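Local coordinates for YjbQ family protein (Sulfolobus tokodaii, PDB 1VE0) that is of unknown function but binds a zinc ion beside the border between neighbouring subunits of a three-chain assembly, at residues K2-E7 / K30-G35; K42-A47 / H85-S90; I48-A53 / R97-I102; D60-A65 / L117-P122. One frame throughout, in Å; residues are numbered along the deposited sequence.

In the fold
The chain joins five- and three-stranded antiparallel sheets. Contact 1 lies on the larger sheet's outermost strand within the chain, about 26 Å (centre to centre) from contact 2, which holds zinc ligand H87; a weak, long ion pair from E7 to K42 links them. Strand 46-51 runs through contacts 2 and 3. In contact 3 the two sheets meet, N34 and G35 of contact 1 probably bonding to I101. Contact 4 packs helix 55-68 on the smaller sheet, its centre about 10 Å from that of contact 2, with F61 about 9 Å from a bound zinc at the nearest atoms. N51 in 48-53 reaches H87 of the third subunit, so contact 3 also serves a neighbour's metal site.

Contact 1: residues K2-E7 / K30-G35; sequences KIISKE and KGINNG
The loop that carries the chain from helix 22-28 into strand 35-41 lies here across strand 2-11, the outermost strand within the chain of the five-stranded antiparallel sheet. K2, I4 and K6, every second residue of the strand, turn toward the loop. I4 holds the middle. Its CG1 stands anti to the carbonyl carbon and runs antiparallel past the branch of I32, CG1 meeting CG1 of I32 at 3.6 Å. The CD1 tip of I32 goes on to K2, where it lies 3.7 Å from K2 CG. K2 sends CG anti to its backbone N (chi1 -179°) and then bends at chi3, so that the aliphatic part of the chain slides along I32 and K2 CD comes within 3.3 Å of G31 O. At the other end K6, bent at both chi3 and chi4, brings NZ to 3.0 Å from K30 O; the same amine makes a weak hydrogen bond to A28 O, and the carbonyls around the end of helix 22-28 would probably favour its charged form. G31 has a positive phi of 126°, and a beta carbon there would be jammed against K30 O and would fall 3.0 Å from I4 CD1, a clash. K2, I4 and K6 also bond through their backbones to G133, S131 and V129 of strand 124-133, while I32 also packs on S131 and I101. This is a helix-to-strand connection covering the outermost strand of an antiparallel sheet, with a classic beta bulge where N33 and N34 together face E134.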
loop_
_atom_site.group_PDB
_atom_site.type_symbol
_atom_site.label_atom_id
_atom_site.label_comp_id
_atom_site.label_asym_id
_atom_site.label_seq_id
_atom_site.Cartn_x
_atom_site.Cartn_y
_atom_site.Cartn_z
ATOM N N LYS A 2 15.786 3.782 17.818
ATOM C CA LYS A 2 15.109 5.026 18.157
ATOM C C LYS A 2 13.742 5.153 17.482
ATOM O O LYS A 2 13.556 4.698 16.358
ATOM C CB LYS A 2 16.018 6.176 17.737
ATOM C CG LYS A 2 15.514 7.560 18.027
ATOM C CD LYS A 2 16.645 8.561 17.817
ATOM C CE LYS A 2 17.848 8.198 18.673
ATOM N NZ LYS A 2 18.905 9.247 18.645
ATOM N N ILE A 3 12.790 5.778 18.173
ATOM C CA ILE A 3 11.440 5.956 17.631
ATOM C C ILE A 3 10.975 7.399 17.744
ATOM O O ILE A 3 10.872 7.937 18.844
ATOM C CB ILE A 3 10.412 5.093 18.379
ATOM C CG1 ILE A 3 10.819 3.622 18.306
ATOM C CG2 ILE A 3 9.018 5.313 17.782
ATOM C CD1 ILE A 3 9.972 2.709 19.162
ATOM N N ILE A 4 10.700 8.025 16.607
ATOM C CA ILE A 4 10.227 9.395 16.604
ATOM C C ILE A 4 8.777 9.389 16.142
ATOM O O ILE A 4 8.422 8.697 15.180
ATOM C CB ILE A 4 11.050 10.297 15.644
ATOM C CG1 ILE A 4 12.513 10.362 16.085
ATOM C CG2 ILE A 4 10.460 11.691 15.619
ATOM C CD1 ILE A 4 12.718 10.922 17.468
ATOM N N SER A 5 7.944 10.149 16.837
ATOM C CA SER A 5 6.532 10.237 16.495
ATOM C C SER A 5 6.168 11.704 16.466
ATOM O O SER A 5 6.216 12.378 17.499
ATOM C CB SER A 5 5.677 9.523 17.542
ATOM O OG SER A 5 6.088 8.181 17.705
ATOM N N LYS A 6 5.818 12.208 15.288
ATOM C CA LYS A 6 5.454 13.610 15.158
ATOM C C LYS A 6 4.293 13.801 14.203
ATOM O O LYS A 6 4.251 13.183 13.128
ATOM C CB LYS A 6 6.657 14.436 14.690
ATOM C CG LYS A 6 7.797 14.457 15.692
ATOM C CD LYS A 6 8.610 15.750 15.609
ATOM C CE LYS A 6 9.564 15.766 14.422
ATOM N NZ LYS A 6 10.791 14.924 14.622
ATOM N N GLU A 7 3.358 14.664 14.596
ATOM C CA GLU A 7 2.178 14.946 13.792
ATOM C C GLU A 7 2.134 16.398 13.337
ATOM O O GLU A 7 2.665 17.277 14.008
ATOM C CB GLU A 7 0.907 14.659 14.598
ATOM C CG GLU A 7 0.723 13.207 15.021
ATOM C CD GLU A 7 -0.601 12.969 15.737
ATOM O OE1 GLU A 7 -0.972 11.791 15.934
ATOM O OE2 GLU A 7 -1.272 13.957 16.108
ATOM N N LYS A 30 13.213 14.577 11.852
ATOM C CA LYS A 30 14.397 14.989 12.597
ATOM C C LYS A 30 14.541 14.183 13.873
ATOM O O LYS A 30 13.619 14.076 14.670
ATOM C CB LYS A 30 14.358 16.491 12.893
ATOM C CG LYS A 30 14.527 17.346 11.629
ATOM C CD LYS A 30 14.841 18.793 11.961
ATOM C CE LYS A 30 14.633 19.706 10.761
ATOM N NZ LYS A 30 15.426 19.300 9.577
ATOM N N GLY A 31 15.713 13.595 14.044
ATOM C CA GLY A 31 15.961 12.772 15.211
ATOM C C GLY A 31 16.439 11.418 14.725
ATOM O O GLY A 31 17.179 10.726 15.418
ATOM N N ILE A 32 16.005 11.042 13.523
ATOM C CA ILE A 32 16.406 9.776 12.921
ATOM C C ILE A 32 17.421 10.050 11.806
ATOM O O ILE A 32 17.201 10.904 10.947
ATOM C CB ILE A 32 15.187 9.034 12.315
ATOM C CG1 ILE A 32 14.205 8.640 13.428
ATOM C CG2 ILE A 32 15.658 7.824 11.517
ATOM C CD1 ILE A 32 14.748 7.626 14.425
ATOM N N ASN A 33 18.532 9.321 11.832
ATOM C CA ASN A 33 19.592 9.471 10.844
ATOM C C ASN A 33 19.510 8.459 9.700
ATOM O O ASN A 33 19.728 8.802 8.537
ATOM C CB ASN A 33 20.960 9.358 11.544
ATOM C CG ASN A 33 22.096 9.097 10.570
ATOM O OD1 ASN A 33 22.356 7.950 10.188
ATOM N ND2 ASN A 33 22.769 10.164 10.149
ATOM N N ASN A 34 19.199 7.212 10.033
ATOM C CA ASN A 34 19.101 6.149 9.038
ATOM C C ASN A 34 17.941 5.265 9.466
ATOM O O ASN A 34 17.908 4.780 10.597
ATOM C CB ASN A 34 20.400 5.335 9.019
ATOM C CG ASN A 34 20.362 4.159 8.042
ATOM O OD1 ASN A 34 21.134 3.208 8.184
ATOM N ND2 ASN A 34 19.489 4.226 7.044
ATOM N N GLY A 35 16.983 5.054 8.570
ATOM C CA GLY A 35 15.856 4.220 8.945
ATOM C C GLY A 35 14.659 4.333 8.036
ATOM O O GLY A 35 14.807 4.516 6.828
#

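Contact 2: residues K42-A47 / H85-S90; sequences KHTTCA and HAHVIS. With ZN (zinc ion), chain C; SO4 (sulfate ion), chain B.
Helix 84-93 brings one zinc ligand up against the 42-47 turn, which leads into strand 46-51 and holds a sulfate. The helix first offers H85, whose NE2 is hydrogen-bonded to F119 O. A86 follows, its CB 3.7 Å from T45 CB. H87 comes next, its CG anti to the carbonyl carbon. NE2 of H87 binds the zinc at 2.3 Å, with H77, N83 and a water completing the site, and ND1 is hydrogen-bonded to N51 of the second subunit, so the ring is fixed at both nitrogens. Over one face of that ring sits the methyl T45 CG2 in a CH-pi contact, 3.5 Å from the centroid and only 7° off the normal. T45 puts OG1 between its backbone N and carbonyl carbon, and from there OG1 bonds both R125 and the sulfate. The ion, probably from the crystallisation liquor, is also gripped by the backbone N atoms of T44 and T45, by R123 and R125, and by H43 ND1, 3.1 Å from sulfate O1. An alanine in place of H43 would probably weaken the hold on this anion and disturb the strand 124-133 side, since the imidazole both donates to sulfate from ND1 and is bonded through NE2 to T126 N. One turn further along the helix S90 closes the contact, its CB 3.5 Å from T44 O. S90 OG turns back into its own helix: it donates to A86 O at 2.8 Å in the carbonyl plane, and that oxygen also accepts from S90 N.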
loop_
_atom_site.group_PDB
_atom_site.type_symbol
_atom_site.label_atom_id
_atom_site.label_comp_id
_atom_site.label_asym_id
_atom_site.label_seq_id
_atom_site.Cartn_x
_atom_site.Cartn_y
_atom_site.Cartn_z
ATOM N N LYS A 42 -4.550 8.929 10.245
ATOM C CA LYS A 42 -5.471 8.109 11.012
ATOM C C LYS A 42 -6.876 8.406 10.520
ATOM O O LYS A 42 -7.852 8.233 11.250
ATOM C CB LYS A 42 -5.360 8.417 12.506
ATOM C CG LYS A 42 -3.982 8.186 13.098
ATOM C CD LYS A 42 -3.995 8.536 14.582
ATOM C CE LYS A 42 -2.608 8.630 15.161
ATOM N NZ LYS A 42 -2.671 9.012 16.609
ATOM N N HIS A 43 -6.963 8.850 9.268
ATOM C CA HIS A 43 -8.236 9.179 8.627
ATOM C C HIS A 43 -8.666 8.033 7.717
ATOM O O HIS A 43 -7.836 7.219 7.315
ATOM C CB HIS A 43 -8.076 10.442 7.786
ATOM C CG HIS A 43 -7.726 11.654 8.583
ATOM N ND1 HIS A 43 -8.549 12.154 9.569
ATOM C CD2 HIS A 43 -6.658 12.486 8.522
ATOM C CE1 HIS A 43 -8.003 13.246 10.082
ATOM N NE2 HIS A 43 -6.855 13.468 9.465
ATOM N N THR A 44 -9.951 7.982 7.373
ATOM C CA THR A 44 -10.446 6.926 6.506
ATOM C C THR A 44 -10.895 7.458 5.157
ATOM O O THR A 44 -11.282 6.684 4.291
ATOM C CB THR A 44 -11.650 6.179 7.133
ATOM O OG1 THR A 44 -12.730 7.100 7.317
ATOM C CG2 THR A 44 -11.281 5.570 8.472
ATOM N N THR A 45 -10.868 8.775 4.969
ATOM C CA THR A 45 -11.322 9.324 3.692
ATOM C C THR A 45 -10.309 10.144 2.926
ATOM O O THR A 45 -10.665 10.909 2.031
ATOM C CB THR A 45 -12.601 10.162 3.856
ATOM O OG1 THR A 45 -12.410 11.107 4.910
ATOM C CG2 THR A 45 -13.795 9.256 4.159
ATOM N N CYS A 46 -9.047 10.013 3.296
ATOM C CA CYS A 46 -7.984 10.679 2.549
ATOM C C CYS A 46 -6.866 9.631 2.526
ATOM O O CYS A 46 -6.885 8.701 3.337
ATOM C CB CYS A 46 -7.566 12.017 3.205
ATOM S SG CYS A 46 -6.835 11.964 4.844
ATOM N N ALA A 47 -5.937 9.735 1.581
ATOM C CA ALA A 47 -4.859 8.763 1.482
ATOM C C ALA A 47 -3.505 9.408 1.223
ATOM O O ALA A 47 -3.419 10.613 0.957
ATOM C CB ALA A 47 -5.174 7.764 0.382
ATOM N N HIS A 85 -17.571 7.000 -1.517
ATOM C CA HIS A 85 -16.550 6.956 -2.555
ATOM C C HIS A 85 -15.179 7.260 -1.957
ATOM O O HIS A 85 -14.182 6.659 -2.355
ATOM C CB HIS A 85 -16.841 7.992 -3.644
ATOM C CG HIS A 85 -16.545 9.397 -3.218
ATOM N ND1 HIS A 85 -17.342 10.086 -2.329
ATOM C CD2 HIS A 85 -15.484 10.199 -3.473
ATOM C CE1 HIS A 85 -16.783 11.249 -2.049
ATOM N NE2 HIS A 85 -15.654 11.343 -2.730
ATOM N N ALA A 86 -15.128 8.198 -1.015
ATOM C CA ALA A 86 -13.859 8.576 -0.396
ATOM C C ALA A 86 -13.293 7.421 0.420
ATOM O O ALA A 86 -12.077 7.192 0.436
ATOM C CB ALA A 86 -14.050 9.801 0.487
ATOM N N HIS A 87 -14.182 6.702 1.101
ATOM C CA HIS A 87 -13.796 5.554 1.917
ATOM C C HIS A 87 -13.216 4.452 1.039
ATOM O O HIS A 87 -12.151 3.896 1.327
ATOM C CB HIS A 87 -15.016 5.003 2.667
ATOM C CG HIS A 87 -15.386 5.790 3.884
ATOM N ND1 HIS A 87 -14.646 5.751 5.048
ATOM C CD2 HIS A 87 -16.431 6.618 4.130
ATOM C CE1 HIS A 87 -15.224 6.516 5.959
ATOM N NE2 HIS A 87 -16.307 7.051 5.429
ATOM N N VAL A 88 -13.927 4.146 -0.038
ATOM C CA VAL A 88 -13.513 3.100 -0.956
ATOM C C VAL A 88 -12.178 3.368 -1.652
ATOM O O VAL A 88 -11.269 2.531 -1.616
ATOM C CB VAL A 88 -14.600 2.860 -2.033
ATOM C CG1 VAL A 88 -14.070 1.926 -3.119
ATOM C CG2 VAL A 88 -15.839 2.273 -1.378
ATOM N N ILE A 89 -12.046 4.524 -2.287
ATOM C CA ILE A 89 -10.796 4.800 -2.985
ATOM C C ILE A 89 -9.621 4.927 -2.003
ATOM O O ILE A 89 -8.509 4.487 -2.302
ATOM C CB ILE A 89 -10.911 6.069 -3.875
ATOM C CG1 ILE A 89 -9.687 6.166 -4.793
ATOM C CG2 ILE A 89 -11.081 7.320 -3.010
ATOM C CD1 ILE A 89 -9.548 4.996 -5.753
ATOM N N SER A 90 -9.868 5.516 -0.836
ATOM C CA SER A 90 -8.823 5.657 0.187
ATOM C C SER A 90 -8.355 4.295 0.724
ATOM O O SER A 90 -7.183 4.123 1.060
ATOM C CB SER A 90 -9.325 6.500 1.376
ATOM O OG SER A 90 -9.455 7.880 1.036
HETATM ZN ZN ZN C . -18.332 8.041 6.075
HETATM S S SO4 B . -12.069 10.412 8.730
HETATM O O1 SO4 B . -11.459 11.245 9.790
HETATM O O2 SO4 B . -11.290 10.537 7.495
HETATM O O3 SO4 B . -13.441 10.888 8.491
HETATM O O4 SO4 B . -12.078 8.996 9.152
HETATM O O HOH W 1 -18.217 7.999 8.194
#

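Contact 3: residues I48-A53 / R97-I102; sequences IIINEA and RVVPII
The guanidinium of R97 carries I48 O over the centre of one face, 3.3 Å above the plane, and water 2 in plane at its edge. This carbonyl over the guanidinium face marks the place where strand 97-102 of the five-stranded sheet packs on strand 48-51 of the three-stranded one, the two short segments 7.3 Å apart at their axes and inclined by 43°. Water 2 accepts from R97 NE at 2.9 Å and from I50 N at 3.0 Å, so it bridges the two sheets where the strands have no direct hydrogen bond. The remaining nitrogens are also engaged: NH1 with I93 O, and NH2 with A91 O of the third subunit. A bend at chi2 (-66°) lays the R97 chain across I48 and I49 of the facing strand, its CG lying 3.7 Å from I48 CG2. Because it is buried and gripped on several sides, the group would be expected to keep its charge. An alanine at R97 would probably loosen both the join between the sheets and the link to the third subunit, since the bridging water would lose a donor and A91 O its partner. Further along 48-53, N51 and E52 reach that same third subunit, N51 ND2 being hydrogen-bonded to T44 O there while E52, seen to bind zinc in a structure of this protein although not in this chain, packs on H87 of that subunit. On the apolar side I50 slides antiparallel past R97, its CG1 3.7 Å from R97 CB. I50 then crosses V99 obliquely, CD1 ending 3.9 Å from V99 CG2.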
loop_
_atom_site.group_PDB
_atom_site.type_symbol
_atom_site.label_atom_id
_atom_site.label_comp_id
_atom_site.label_asym_id
_atom_site.label_seq_id
_atom_site.Cartn_x
_atom_site.Cartn_y
_atom_site.Cartn_z
ATOM N N ILE A 48 -2.452 8.593 1.310
ATOM C CA ILE A 48 -1.077 9.052 1.099
ATOM C C ILE A 48 -0.469 8.269 -0.061
ATOM O O ILE A 48 -0.637 7.054 -0.148
ATOM C CB ILE A 48 -0.173 8.796 2.363
ATOM C CG1 ILE A 48 -0.661 9.621 3.567
ATOM C CG2 ILE A 48 1.287 9.131 2.052
ATOM C CD1 ILE A 48 -0.551 11.141 3.401
ATOM N N ILE A 49 0.205 8.970 -0.966
ATOM C CA ILE A 49 0.874 8.332 -2.094
ATOM C C ILE A 49 2.228 9.006 -2.198
ATOM O O ILE A 49 2.404 10.099 -1.654
ATOM C CB ILE A 49 0.169 8.570 -3.471
ATOM C CG1 ILE A 49 0.204 10.064 -3.835
ATOM C CG2 ILE A 49 -1.267 8.059 -3.446
ATOM C CD1 ILE A 49 -0.358 10.374 -5.213
ATOM N N ILE A 50 3.180 8.339 -2.849
ATOM C CA ILE A 50 4.503 8.914 -3.096
ATOM C C ILE A 50 4.591 8.987 -4.616
ATOM O O ILE A 50 4.664 7.955 -5.279
ATOM C CB ILE A 50 5.675 8.018 -2.618
ATOM C CG1 ILE A 50 5.506 7.634 -1.151
ATOM C CG2 ILE A 50 7.015 8.763 -2.814
ATOM C CD1 ILE A 50 5.371 8.812 -0.210
ATOM N N ASN A 51 4.563 10.195 -5.176
ATOM C CA ASN A 51 4.658 10.324 -6.619
ATOM C C ASN A 51 5.089 11.719 -7.067
ATOM O O ASN A 51 5.558 12.510 -6.261
ATOM C CB ASN A 51 3.328 9.922 -7.263
ATOM C CG ASN A 51 3.529 9.185 -8.573
ATOM O OD1 ASN A 51 3.671 9.804 -9.625
ATOM N ND2 ASN A 51 3.573 7.853 -8.510
ATOM N N GLU A 52 4.930 12.031 -8.348
ATOM C CA GLU A 52 5.372 13.338 -8.827
ATOM C C GLU A 52 4.310 14.409 -8.619
ATOM O O GLU A 52 3.142 14.220 -8.960
ATOM C CB GLU A 52 5.778 13.260 -10.305
ATOM C CG GLU A 52 6.406 14.550 -10.831
ATOM C CD GLU A 52 6.813 14.474 -12.296
ATOM O OE1 GLU A 52 7.190 15.522 -12.860
ATOM O OE2 GLU A 52 6.764 13.374 -12.884
ATOM N N ALA A 53 4.716 15.533 -8.045
ATOM C CA ALA A 53 3.777 16.608 -7.784
ATOM C C ALA A 53 3.726 17.619 -8.929
ATOM O O ALA A 53 3.661 18.824 -8.692
ATOM C CB ALA A 53 4.141 17.308 -6.487
ATOM N N ARG A 97 2.373 5.303 3.595
ATOM C CA ARG A 97 3.433 5.044 2.630
ATOM C C ARG A 97 4.738 5.102 3.425
ATOM O O ARG A 97 4.817 5.807 4.433
ATOM C CB ARG A 97 3.455 6.118 1.529
ATOM C CG ARG A 97 2.367 5.954 0.474
ATOM C CD ARG A 97 2.603 4.687 -0.334
ATOM N NE ARG A 97 1.658 4.555 -1.442
ATOM C CZ ARG A 97 0.414 4.103 -1.319
ATOM N NH1 ARG A 97 -0.054 3.739 -0.125
ATOM N NH2 ARG A 97 -0.354 3.975 -2.400
ATOM N N VAL A 98 5.747 4.356 2.991
ATOM C CA VAL A 98 7.026 4.385 3.679
ATOM C C VAL A 98 8.036 5.162 2.850
ATOM O O VAL A 98 7.995 5.141 1.620
ATOM C CB VAL A 98 7.578 2.969 3.934
ATOM C CG1 VAL A 98 6.632 2.200 4.838
ATOM C CG2 VAL A 98 7.745 2.238 2.632
ATOM N N VAL A 99 8.924 5.878 3.529
ATOM C CA VAL A 99 9.962 6.630 2.844
ATOM C C VAL A 99 11.235 6.329 3.615
ATOM O O VAL A 99 11.273 6.435 4.837
ATOM C CB VAL A 99 9.687 8.157 2.846
ATOM C CG1 VAL A 99 10.768 8.880 2.051
ATOM C CG2 VAL A 99 8.335 8.443 2.225
ATOM N N PRO A 100 12.282 5.878 2.914
ATOM C CA PRO A 100 13.506 5.590 3.661
ATOM C C PRO A 100 14.181 6.892 4.064
ATOM O O PRO A 100 13.988 7.921 3.422
ATOM C CB PRO A 100 14.343 4.781 2.673
ATOM C CG PRO A 100 13.892 5.331 1.320
ATOM C CD PRO A 100 12.394 5.499 1.494
ATOM N N ILE A 101 14.957 6.828 5.139
ATOM C CA ILE A 101 15.692 7.969 5.645
ATOM C C ILE A 101 17.166 7.577 5.582
ATOM O O ILE A 101 17.530 6.480 5.999
ATOM C CB ILE A 101 15.340 8.264 7.124
ATOM C CG1 ILE A 101 13.843 8.543 7.265
ATOM C CG2 ILE A 101 16.153 9.462 7.615
ATOM C CD1 ILE A 101 13.386 8.706 8.708
ATOM N N ILE A 102 18.004 8.460 5.054
ATOM C CA ILE A 102 19.428 8.173 4.974
ATOM C C ILE A 102 20.170 9.498 5.157
ATOM O O ILE A 102 19.775 10.523 4.606
ATOM C CB ILE A 102 19.779 7.497 3.612
ATOM C CG1 ILE A 102 21.220 6.978 3.628
ATOM C CG2 ILE A 102 19.595 8.469 2.467
ATOM C CD1 ILE A 102 21.462 5.857 4.634
HETATM O O HOH W 2 2.696 5.626 -3.910
#

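Contact 4: residues D60-A65 / L117-P122; sequences DFLNWA and LEFDGP
F61, L62, L117 and F119 all set CG anti to the carbonyl carbon, with chi1 of -64° for F61 and -67° for L117, and this brings branches of the helix and the strand end together. The motif is helix-on-sheet packing: helix 55-68 lies against the three-stranded antiparallel sheet, here against the end of its central strand 113-118 and the turn that follows. L117 points at the helix, and its CD2 fits beside the root of the F61 side chain, 3.9 Å from F61 CB. The F61 ring itself runs on past the leucine to I49 and N51 of strand 46-51. L62 keeps an extended chi2 (175°) and crosses L117 obliquely, so that L62 CD2 stands 4.1 Å from L117 CD2. The same methyl also faces the strand end, 3.9 Å from E118 O. One turn on from F61, A65 directs CB at F119, 3.6 Å from F119 CE2, meeting the ring obliquely. F119 is thus wedged between two helices, since the rest of it packs on A86, I89, S90 and I93 of helix 84-93. The turn beyond is pinned by polar bonds: E118 and D120 make salt bridges to R125 and R123, and D120 also bonds the zinc ligand N83. On the other side of the helix, D60 and W64 bond the backbone of the third subunit, around its zinc ligand H77. Within the turn, D120 N donates to E118 OE1 at 2.8 Å, meeting that oxygen from above the carboxylate plane.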
loop_
_atom_site.group_PDB
_atom_site.type_symbol
_atom_site.label_atom_id
_atom_site.label_comp_id
_atom_site.label_asym_id
_atom_site.label_seq_id
_atom_site.Cartn_x
_atom_site.Cartn_y
_atom_site.Cartn_z
ATOM N N ASP A 60 -4.739 15.058 -12.188
ATOM C CA ASP A 60 -4.980 13.697 -12.678
ATOM C C ASP A 60 -5.274 12.676 -11.564
ATOM O O ASP A 60 -6.176 11.847 -11.706
ATOM C CB ASP A 60 -3.767 13.198 -13.478
ATOM C CG ASP A 60 -3.585 13.927 -14.803
ATOM O OD1 ASP A 60 -2.435 13.956 -15.310
ATOM O OD2 ASP A 60 -4.583 14.457 -15.341
ATOM N N PHE A 61 -4.512 12.716 -10.470
ATOM C CA PHE A 61 -4.739 11.753 -9.391
ATOM C C PHE A 61 -6.189 11.823 -8.916
ATOM O O PHE A 61 -6.837 10.797 -8.718
ATOM C CB PHE A 61 -3.812 12.006 -8.183
ATOM C CG PHE A 61 -2.350 11.826 -8.478
ATOM C CD1 PHE A 61 -1.888 10.687 -9.140
ATOM C CD2 PHE A 61 -1.432 12.813 -8.122
ATOM C CE1 PHE A 61 -0.535 10.535 -9.448
ATOM C CE2 PHE A 61 -0.080 12.670 -8.426
ATOM C CZ PHE A 61 0.371 11.525 -9.093
ATOM N N LEU A 62 -6.680 13.047 -8.738
ATOM C CA LEU A 62 -8.039 13.288 -8.275
ATOM C C LEU A 62 -9.076 12.930 -9.332
ATOM O O LEU A 62 -10.051 12.241 -9.040
ATOM C CB LEU A 62 -8.191 14.754 -7.866
ATOM C CG LEU A 62 -7.155 15.181 -6.824
ATOM C CD1 LEU A 62 -7.290 16.670 -6.546
ATOM C CD2 LEU A 62 -7.357 14.359 -5.556
ATOM N N ASN A 63 -8.862 13.384 -10.562
ATOM C CA ASN A 63 -9.804 13.082 -11.633
ATOM C C ASN A 63 -9.901 11.596 -11.951
ATOM O O ASN A 63 -10.977 11.093 -12.283
ATOM C CB ASN A 63 -9.451 13.873 -12.898
ATOM C CG ASN A 63 -9.672 15.358 -12.722
ATOM O OD1 ASN A 63 -10.614 15.773 -12.042
ATOM N ND2 ASN A 63 -8.818 16.170 -13.343
ATOM N N TRP A 64 -8.791 10.875 -11.856
ATOM C CA TRP A 64 -8.856 9.449 -12.131
ATOM C C TRP A 64 -9.434 8.705 -10.942
ATOM O O TRP A 64 -10.069 7.664 -11.096
ATOM C CB TRP A 64 -7.486 8.910 -12.532
ATOM C CG TRP A 64 -7.255 9.171 -13.974
ATOM C CD1 TRP A 64 -6.739 10.306 -14.534
ATOM C CD2 TRP A 64 -7.702 8.354 -15.060
ATOM N NE1 TRP A 64 -6.847 10.248 -15.909
ATOM C CE2 TRP A 64 -7.436 9.062 -16.255
ATOM C CE3 TRP A 64 -8.310 7.092 -15.140
ATOM C CZ2 TRP A 64 -7.759 8.550 -17.513
ATOM C CZ3 TRP A 64 -8.628 6.583 -16.393
ATOM C CH2 TRP A 64 -8.354 7.312 -17.563
ATOM N N ALA A 65 -9.234 9.254 -9.750
ATOM C CA ALA A 65 -9.807 8.637 -8.567
ATOM C C ALA A 65 -11.318 8.732 -8.774
ATOM O O ALA A 65 -12.055 7.772 -8.541
ATOM C CB ALA A 65 -9.397 9.405 -7.321
ATOM N N LEU A 117 -3.797 12.928 -0.593
ATOM C CA LEU A 117 -4.926 12.994 -1.519
ATOM C C LEU A 117 -6.190 13.046 -0.671
ATOM O O LEU A 117 -6.413 12.189 0.184
ATOM C CB LEU A 117 -4.958 11.773 -2.462
ATOM C CG LEU A 117 -3.821 11.630 -3.498
ATOM C CD1 LEU A 117 -4.087 10.388 -4.367
ATOM C CD2 LEU A 117 -3.746 12.881 -4.396
ATOM N N GLU A 118 -6.995 14.074 -0.910
ATOM C CA GLU A 118 -8.233 14.325 -0.175
ATOM C C GLU A 118 -9.425 14.013 -1.072
ATOM O O GLU A 118 -9.465 14.435 -2.226
ATOM C CB GLU A 118 -8.244 15.801 0.249
ATOM C CG GLU A 118 -9.545 16.344 0.825
ATOM C CD GLU A 118 -9.908 15.732 2.153
ATOM O OE1 GLU A 118 -10.445 14.602 2.148
ATOM O OE2 GLU A 118 -9.649 16.377 3.202
ATOM N N PHE A 119 -10.393 13.270 -0.541
ATOM C CA PHE A 119 -11.580 12.908 -1.301
ATOM C C PHE A 119 -12.856 13.311 -0.576
ATOM O O PHE A 119 -13.943 13.085 -1.087
ATOM C CB PHE A 119 -11.608 11.395 -1.560
ATOM C CG PHE A 119 -10.325 10.859 -2.136
ATOM C CD1 PHE A 119 -9.456 10.111 -1.348
ATOM C CD2 PHE A 119 -9.967 11.138 -3.448
ATOM C CE1 PHE A 119 -8.246 9.651 -1.861
ATOM C CE2 PHE A 119 -8.755 10.683 -3.971
ATOM C CZ PHE A 119 -7.899 9.942 -3.175
ATOM N N ASP A 120 -12.718 13.899 0.611
ATOM C CA ASP A 120 -13.878 14.312 1.403
ATOM C C ASP A 120 -13.616 15.637 2.127
ATOM O O ASP A 120 -13.971 15.792 3.300
ATOM C CB ASP A 120 -14.224 13.234 2.441
ATOM C CG ASP A 120 -15.593 13.457 3.091
ATOM O OD1 ASP A 120 -15.802 13.004 4.237
ATOM O OD2 ASP A 120 -16.462 14.073 2.448
ATOM N N GLY A 121 -12.984 16.582 1.433
ATOM C CA GLY A 121 -12.690 17.875 2.034
ATOM C C GLY A 121 -13.845 18.861 1.875
ATOM O O GLY A 121 -14.903 18.487 1.392
ATOM N N PRO A 122 -13.684 20.124 2.294
ATOM C CA PRO A 122 -12.481 20.689 2.915
ATOM C C PRO A 122 -12.394 20.287 4.384
ATOM O O PRO A 122 -13.404 20.246 5.076
ATOM C CB PRO A 122 -12.675 22.192 2.731
ATOM C CG PRO A 122 -14.172 22.340 2.804
ATOM C CD PRO A 122 -14.665 21.180 1.977
#